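Local coordinates for protein arginase (RocF) (Helicobacter pylori, PDB 4G3H) that probably hydrolyses L-arginine to L-ornithine and urea, using two manganese ions bound in each subunit, at residues Ile2-Glu7 with Pro84-Ser89; Gln44-Leu49 with Ile71-Glu76. All blocks are in the same frame, centred on the assembly; numbering follows the deposited sequence.

Interaction 1. Residues Ile2-Glu7 with Pro84-Ser89; sequences ILVGLE and PLILSS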
loop_
_atom_site.group_PDB
_atom_site.type_symbol
_atom_site.label_atom_id
_atom_site.label_comp_id
_atom_site.label_asym_id
_atom_site.label_seq_id
_atom_site.Cartn_x
_atom_site.Cartn_y
_atom_site.Cartn_z
ATOM N N ILE A 2 -12.007 6.355 -8.917
ATOM C CA ILE A 2 -12.716 5.402 -8.068
ATOM C C ILE A 2 -12.087 5.395 -6.670
ATOM O O ILE A 2 -10.871 5.256 -6.529
ATOM C CB ILE A 2 -12.621 3.943 -8.616
ATOM C CG1 ILE A 2 -13.084 3.876 -10.078
ATOM C CG2 ILE A 2 -13.465 3.011 -7.748
ATOM C CD1 ILE A 2 -14.543 4.217 -10.284
ATOM N N LEU A 3 -12.912 5.547 -5.643
ATOM C CA LEU A 3 -12.417 5.518 -4.278
ATOM C C LEU A 3 -12.827 4.184 -3.664
ATOM O O LEU A 3 -14.022 3.893 -3.530
ATOM C CB LEU A 3 -13.000 6.668 -3.453
ATOM C CG LEU A 3 -12.675 6.617 -1.946
ATOM C CD1 LEU A 3 -11.170 6.693 -1.710
ATOM C CD2 LEU A 3 -13.377 7.765 -1.233
ATOM N N VAL A 4 -11.832 3.373 -3.311
ATOM C CA VAL A 4 -12.078 2.066 -2.709
ATOM C C VAL A 4 -11.784 2.142 -1.217
ATOM O O VAL A 4 -10.703 2.565 -0.808
ATOM C CB VAL A 4 -11.181 0.968 -3.342
ATOM C CG1 VAL A 4 -11.508 -0.384 -2.722
ATOM C CG2 VAL A 4 -11.385 0.922 -4.859
ATOM N N GLY A 5 -12.759 1.751 -0.406
ATOM C CA GLY A 5 -12.580 1.777 1.033
ATOM C C GLY A 5 -12.684 0.373 1.603
ATOM O O GLY A 5 -13.721 -0.276 1.475
ATOM N N LEU A 6 -11.606 -0.104 2.215
ATOM C CA LEU A 6 -11.592 -1.442 2.809
ATOM C C LEU A 6 -12.187 -1.408 4.216
ATOM O O LEU A 6 -11.983 -0.452 4.969
ATOM C CB LEU A 6 -10.161 -1.980 2.880
ATOM C CG LEU A 6 -9.468 -2.577 1.640
ATOM C CD1 LEU A 6 -9.533 -4.087 1.689
ATOM C CD2 LEU A 6 -10.096 -2.046 0.364
ATOM N N GLU A 7 -12.922 -2.459 4.560
ATOM C CA GLU A 7 -13.536 -2.566 5.873
ATOM C C GLU A 7 -13.616 -4.041 6.243
ATOM O O GLU A 7 -14.002 -4.876 5.416
ATOM C CB GLU A 7 -14.939 -1.941 5.859
ATOM C CG GLU A 7 -15.653 -1.985 7.203
ATOM C CD GLU A 7 -17.022 -1.329 7.169
ATOM O OE1 GLU A 7 -17.769 -1.471 8.160
ATOM O OE2 GLU A 7 -17.352 -0.673 6.157
ATOM N N PRO A 84 -7.903 4.353 -9.660
ATOM C CA PRO A 84 -8.357 3.972 -8.324
ATOM C C PRO A 84 -7.513 4.469 -7.148
ATOM O O PRO A 84 -6.285 4.319 -7.129
ATOM C CB PRO A 84 -8.357 2.456 -8.406
ATOM C CG PRO A 84 -7.068 2.208 -9.165
ATOM C CD PRO A 84 -7.080 3.282 -10.256
ATOM N N LEU A 85 -8.181 5.071 -6.172
ATOM C CA LEU A 85 -7.511 5.522 -4.958
ATOM C C LEU A 85 -7.989 4.507 -3.924
ATOM O O LEU A 85 -9.182 4.413 -3.639
ATOM C CB LEU A 85 -7.952 6.933 -4.570
ATOM C CG LEU A 85 -7.415 7.382 -3.209
ATOM C CD1 LEU A 85 -5.905 7.229 -3.156
ATOM C CD2 LEU A 85 -7.821 8.817 -2.962
ATOM N N ILE A 86 -7.056 3.745 -3.367
ATOM C CA ILE A 86 -7.406 2.694 -2.421
ATOM C C ILE A 86 -6.996 2.910 -0.962
ATOM O O ILE A 86 -5.810 2.958 -0.641
ATOM C CB ILE A 86 -6.799 1.352 -2.888
ATOM C CG1 ILE A 86 -7.183 1.097 -4.347
ATOM C CG2 ILE A 86 -7.288 0.215 -1.999
ATOM C CD1 ILE A 86 -6.284 0.117 -5.037
ATOM N N LEU A 87 -7.925 3.033 -0.148
ATOM C CA LEU A 87 -7.789 2.994 1.237
ATOM C C LEU A 87 -7.894 1.631 1.856
ATOM O O LEU A 87 -8.826 1.255 2.187
ATOM C CB LEU A 87 -8.544 4.095 1.950
ATOM C CG LEU A 87 -8.813 5.398 1.293
ATOM C CD1 LEU A 87 -9.742 6.137 1.693
ATOM C CD2 LEU A 87 -7.774 6.118 1.331
ATOM N N SER A 88 -6.780 1.040 1.980
ATOM C CA SER A 88 -6.503 -0.261 2.384
ATOM C C SER A 88 -6.747 -0.730 3.813
ATOM O O SER A 88 -6.747 -1.725 4.020
ATOM C CB SER A 88 -5.267 -0.793 1.773
ATOM O OG SER A 88 -4.211 -0.433 2.314
ATOM N N SER A 89 -6.815 0.243 4.687
ATOM C CA SER A 89 -6.931 0.263 6.055
ATOM C C SER A 89 -5.671 -0.195 6.730
ATOM O O SER A 89 -5.166 0.449 7.201
ATOM C CB SER A 89 -8.083 -0.575 6.559
ATOM O OG SER A 89 -8.390 -0.459 7.788
#

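Interaction 2. Residues Gln44-Leu49 with Ile71-Glu76; sequences QERCVL and IPCMKE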
loop_
_atom_site.group_PDB
_atom_site.type_symbol
_atom_site.label_atom_id
_atom_site.label_comp_id
_atom_site.label_asym_id
_atom_site.label_seq_id
_atom_site.Cartn_x
_atom_site.Cartn_y
_atom_site.Cartn_z
ATOM N N GLN A 44 -17.246 7.184 -7.984
ATOM C CA GLN A 44 -17.732 6.010 -7.293
ATOM C C GLN A 44 -16.970 5.698 -6.015
ATOM O O GLN A 44 -15.741 5.685 -5.997
ATOM C CB GLN A 44 -17.676 4.811 -8.245
ATOM C CG GLN A 44 -17.923 3.463 -7.589
ATOM C CD GLN A 44 -17.855 2.314 -8.579
ATOM O OE1 GLN A 44 -17.467 1.202 -8.229
ATOM N NE2 GLN A 44 -18.242 2.576 -9.821
ATOM N N GLU A 45 -17.722 5.465 -4.944
ATOM C CA GLU A 45 -17.148 5.105 -3.662
ATOM C C GLU A 45 -17.532 3.652 -3.413
ATOM O O GLU A 45 -18.700 3.347 -3.153
ATOM C CB GLU A 45 -17.714 5.976 -2.530
ATOM C CG GLU A 45 -17.306 5.498 -1.131
ATOM C CD GLU A 45 -18.208 6.021 -0.026
ATOM O OE1 GLU A 45 -19.296 6.542 -0.336
ATOM O OE2 GLU A 45 -17.837 5.893 1.163
ATOM N N ARG A 46 -16.558 2.752 -3.509
ATOM C CA ARG A 46 -16.850 1.351 -3.265
ATOM C C ARG A 46 -16.285 0.783 -1.962
ATOM O O ARG A 46 -15.101 0.930 -1.675
ATOM C CB ARG A 46 -16.361 0.432 -4.390
ATOM C CG ARG A 46 -16.847 -0.931 -3.991
ATOM C CD ARG A 46 -16.327 -2.196 -4.525
ATOM N NE ARG A 46 -16.494 -2.457 -5.937
ATOM C CZ ARG A 46 -16.739 -3.671 -6.417
ATOM N NH1 ARG A 46 -16.878 -4.697 -5.588
ATOM N NH2 ARG A 46 -16.750 -3.878 -7.723
ATOM N N CYS A 47 -17.138 0.116 -1.191
ATOM C CA CYS A 47 -16.706 -0.512 0.048
ATOM C C CYS A 47 -16.330 -1.944 -0.291
ATOM O O CYS A 47 -17.083 -2.640 -0.974
ATOM C CB CYS A 47 -17.829 -0.525 1.091
ATOM S SG CYS A 47 -17.332 -1.281 2.677
ATOM N N VAL A 48 -15.161 -2.375 0.176
ATOM C CA VAL A 48 -14.683 -3.729 -0.072
ATOM C C VAL A 48 -14.360 -4.371 1.273
ATOM O O VAL A 48 -13.599 -3.814 2.066
ATOM C CB VAL A 48 -13.417 -3.727 -0.967
ATOM C CG1 VAL A 48 -12.861 -5.145 -1.099
ATOM C CG2 VAL A 48 -13.761 -3.172 -2.340
ATOM N N LEU A 49 -14.960 -5.530 1.530
ATOM C CA LEU A 49 -14.749 -6.242 2.781
ATOM C C LEU A 49 -13.510 -7.125 2.732
ATOM O O LEU A 49 -13.167 -7.689 1.689
ATOM C CB LEU A 49 -15.973 -7.097 3.117
ATOM C CG LEU A 49 -17.311 -6.353 3.209
ATOM C CD1 LEU A 49 -18.395 -7.326 3.639
ATOM C CD2 LEU A 49 -17.205 -5.193 4.203
ATOM N N ILE A 71 -10.086 -10.691 -3.736
ATOM C CA ILE A 71 -9.449 -10.611 -5.050
ATOM C C ILE A 71 -10.446 -10.381 -6.187
ATOM O O ILE A 71 -10.241 -9.510 -7.029
ATOM C CB ILE A 71 -8.568 -11.871 -5.320
ATOM C CG1 ILE A 71 -7.368 -11.864 -4.357
ATOM C CG2 ILE A 71 -8.053 -11.875 -6.754
ATOM C CD1 ILE A 71 -6.419 -13.067 -4.509
ATOM N N PRO A 72 -11.548 -11.144 -6.222
ATOM C CA PRO A 72 -12.512 -10.928 -7.309
ATOM C C PRO A 72 -13.066 -9.498 -7.329
ATOM O O PRO A 72 -13.229 -8.904 -8.396
ATOM C CB PRO A 72 -13.591 -11.974 -7.026
ATOM C CG PRO A 72 -12.799 -13.102 -6.421
ATOM C CD PRO A 72 -11.876 -12.363 -5.458
ATOM N N CYS A 73 -13.355 -8.951 -6.147
ATOM C CA CYS A 73 -13.883 -7.591 -6.044
ATOM C C CYS A 73 -12.867 -6.557 -6.520
ATOM O O CYS A 73 -13.213 -5.627 -7.253
ATOM C CB CYS A 73 -14.283 -7.265 -4.595
ATOM S SG CYS A 73 -15.798 -8.073 -4.019
ATOM N N MET A 74 -11.616 -6.710 -6.095
ATOM C CA MET A 74 -10.588 -5.768 -6.506
ATOM C C MET A 74 -10.303 -5.871 -8.005
ATOM O O MET A 74 -9.955 -4.874 -8.638
ATOM C CB MET A 74 -9.299 -5.980 -5.701
ATOM C CG MET A 74 -9.399 -5.582 -4.226
ATOM S SD MET A 74 -10.100 -3.921 -3.952
ATOM C CE MET A 74 -8.923 -2.881 -4.856
ATOM N N LYS A 75 -10.440 -7.063 -8.579
ATOM C CA LYS A 75 -10.207 -7.213 -10.013
ATOM C C LYS A 75 -11.254 -6.389 -10.751
ATOM O O LYS A 75 -10.948 -5.741 -11.748
ATOM C CB LYS A 75 -10.302 -8.676 -10.450
ATOM C CG LYS A 75 -9.174 -9.551 -9.945
ATOM C CD LYS A 75 -9.150 -10.902 -10.661
ATOM C CE LYS A 75 -8.883 -10.730 -12.154
ATOM N NZ LYS A 75 -8.715 -12.033 -12.858
ATOM N N GLU A 76 -12.488 -6.411 -10.254
ATOM C CA GLU A 76 -13.563 -5.632 -10.869
ATOM C C GLU A 76 -13.176 -4.161 -10.893
ATOM O O GLU A 76 -13.427 -3.456 -11.870
ATOM C CB GLU A 76 -14.869 -5.788 -10.086
ATOM C CG GLU A 76 -15.494 -7.166 -10.171
ATOM C CD GLU A 76 -16.829 -7.252 -9.444
ATOM O OE1 GLU A 76 -17.456 -8.332 -9.476
ATOM O OE2 GLU A 76 -17.255 -6.243 -8.841
#

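Interaction 1. Residues Ile2-Glu7 with Pro84-Ser89
Leu3 and Leu87 cross obliquely on one face of a parallel pair of strands, and their methyl ends meet there. Leu3 has CG anti to the backbone N (chi1 173°). Together with chi2 (61°), this torsion brings Leu3 CD1 3.7 Å from Leu87 CD1. The same methyl reaches back to Leu85, with Leu3 CD1 4.1 Å from Leu85 CG, so it sits between two leucines of Pro84-Ser89. Leu28 of helix 16-30 also packs on Leu3 on this face.

Val4 and Ile86 pair on the other face. Val4 CB lies 4.1 Å from Ile86 CG1, so the branch carbon of Val4 sits beside the first carbon of the longer arm of Ile86. Helix 59-78 covers this face, with Met74 and Val77 on Val4 and Phe78 on Ile86. Leu6 packs against the backbone of Ser88. Its CG is anti to the carbonyl carbon, and its CB lies 3.6 Å from Ser88 O.

Four backbone hydrogen bonds run between the strands in the alternating ladder of a parallel sheet. Ile2 O accepts from Leu85 N at 2.7 Å, and the donor lies nearly along the C=O axis. Leu85 O then accepts from Val4 N, and Val4 O accepts from Leu87 N. The last rung, from Leu6 N to Leu87 O, is 3.1 Å long. Ser88 OG hydrogen-bonds to Glu278, and Ser89 OG bonds to Asp18 and Thr17. The side chain of Ser88 is about 9 Å from a bound manganese ion.

These strands belong to the central parallel sheet of the arginase alpha/beta fold. All the touching residues are buried. Apolar side chains pack on both faces, the ladder satisfies backbone N-H and carbonyl groups in this buried setting, and the serine hydroxyls near the metal end are held by hydrogen bonds.

Interaction 2. Residues Gln44-Leu49 with Ile71-Glu76
Glu76 OE2 is held across this contact by one strong bond, from Arg46 NH2 at 2.7 Å. The bond is nearly straight, with an angle of 174° at the hydrogen, and it forms part of a salt bridge. The oxygen uses its anti lone pair, on the side away from the other carboxylate oxygen. It lies almost in the guanidinium plane of Arg46, so it meets that group at the edge. The two flat groups are turned 59° apart.

Torsions bring the charges together. Arg46 starts with CG anti to the backbone N (chi1 -176°), then bends at chi3 to carry its guanidinium to the helix. Glu76 is extended beyond CG, and the two side chains cross at about a right angle. Cys73 O stands over one face of the guanidinium, offset toward its rim. Cys73 CB lies 3.8 Å from Arg46 NH1.

This is strand-to-helix packing in the alpha/beta fold of arginase. Strand 44-50 is the outermost strand at one end of the parallel sheet, and helix 59-78 runs back across a face of that sheet. The axes of the two segments are 9.0 Å apart and nearly antiparallel.

Val48 and Met74 make the buried part of the contact. Val48 CG2 lies 4.1 Å from Met74 SD, and Val48 CG1 is 4.3 Å from Cys73 CB. Met74 is bent at chi2 and chi3. That curl brings its sulfur to both valine methyls, although its first side-chain bond points away from the strand. Ile97 and Ala100 of helix 94-104 also pack on Met74, while Leu70 packs on Val48.

In the fold
The centres of the two interactions are about 8 Å apart, on the same side of the chain's centre. Both reach the main parallel sheet, where strand 2-8 lies between strands 44-50 and 84-87. Leu3 O and Gly5 N probably hydrogen-bond to Arg46 N and O, which ties interaction 1 to interaction 2 through the sheet. Along the chain, Ile2-Glu7 comes first, then Gln44-Leu49, Ile71-Glu76 and Pro84-Ser89. Helix 59-78 thus joins strand 44-50 to strand 84-87 and covers the sheet face of Val4 and Val48. Interaction 2 lies at the sheet's edge, away from the annotated sites, whereas interaction 1 reaches toward the manganese centre.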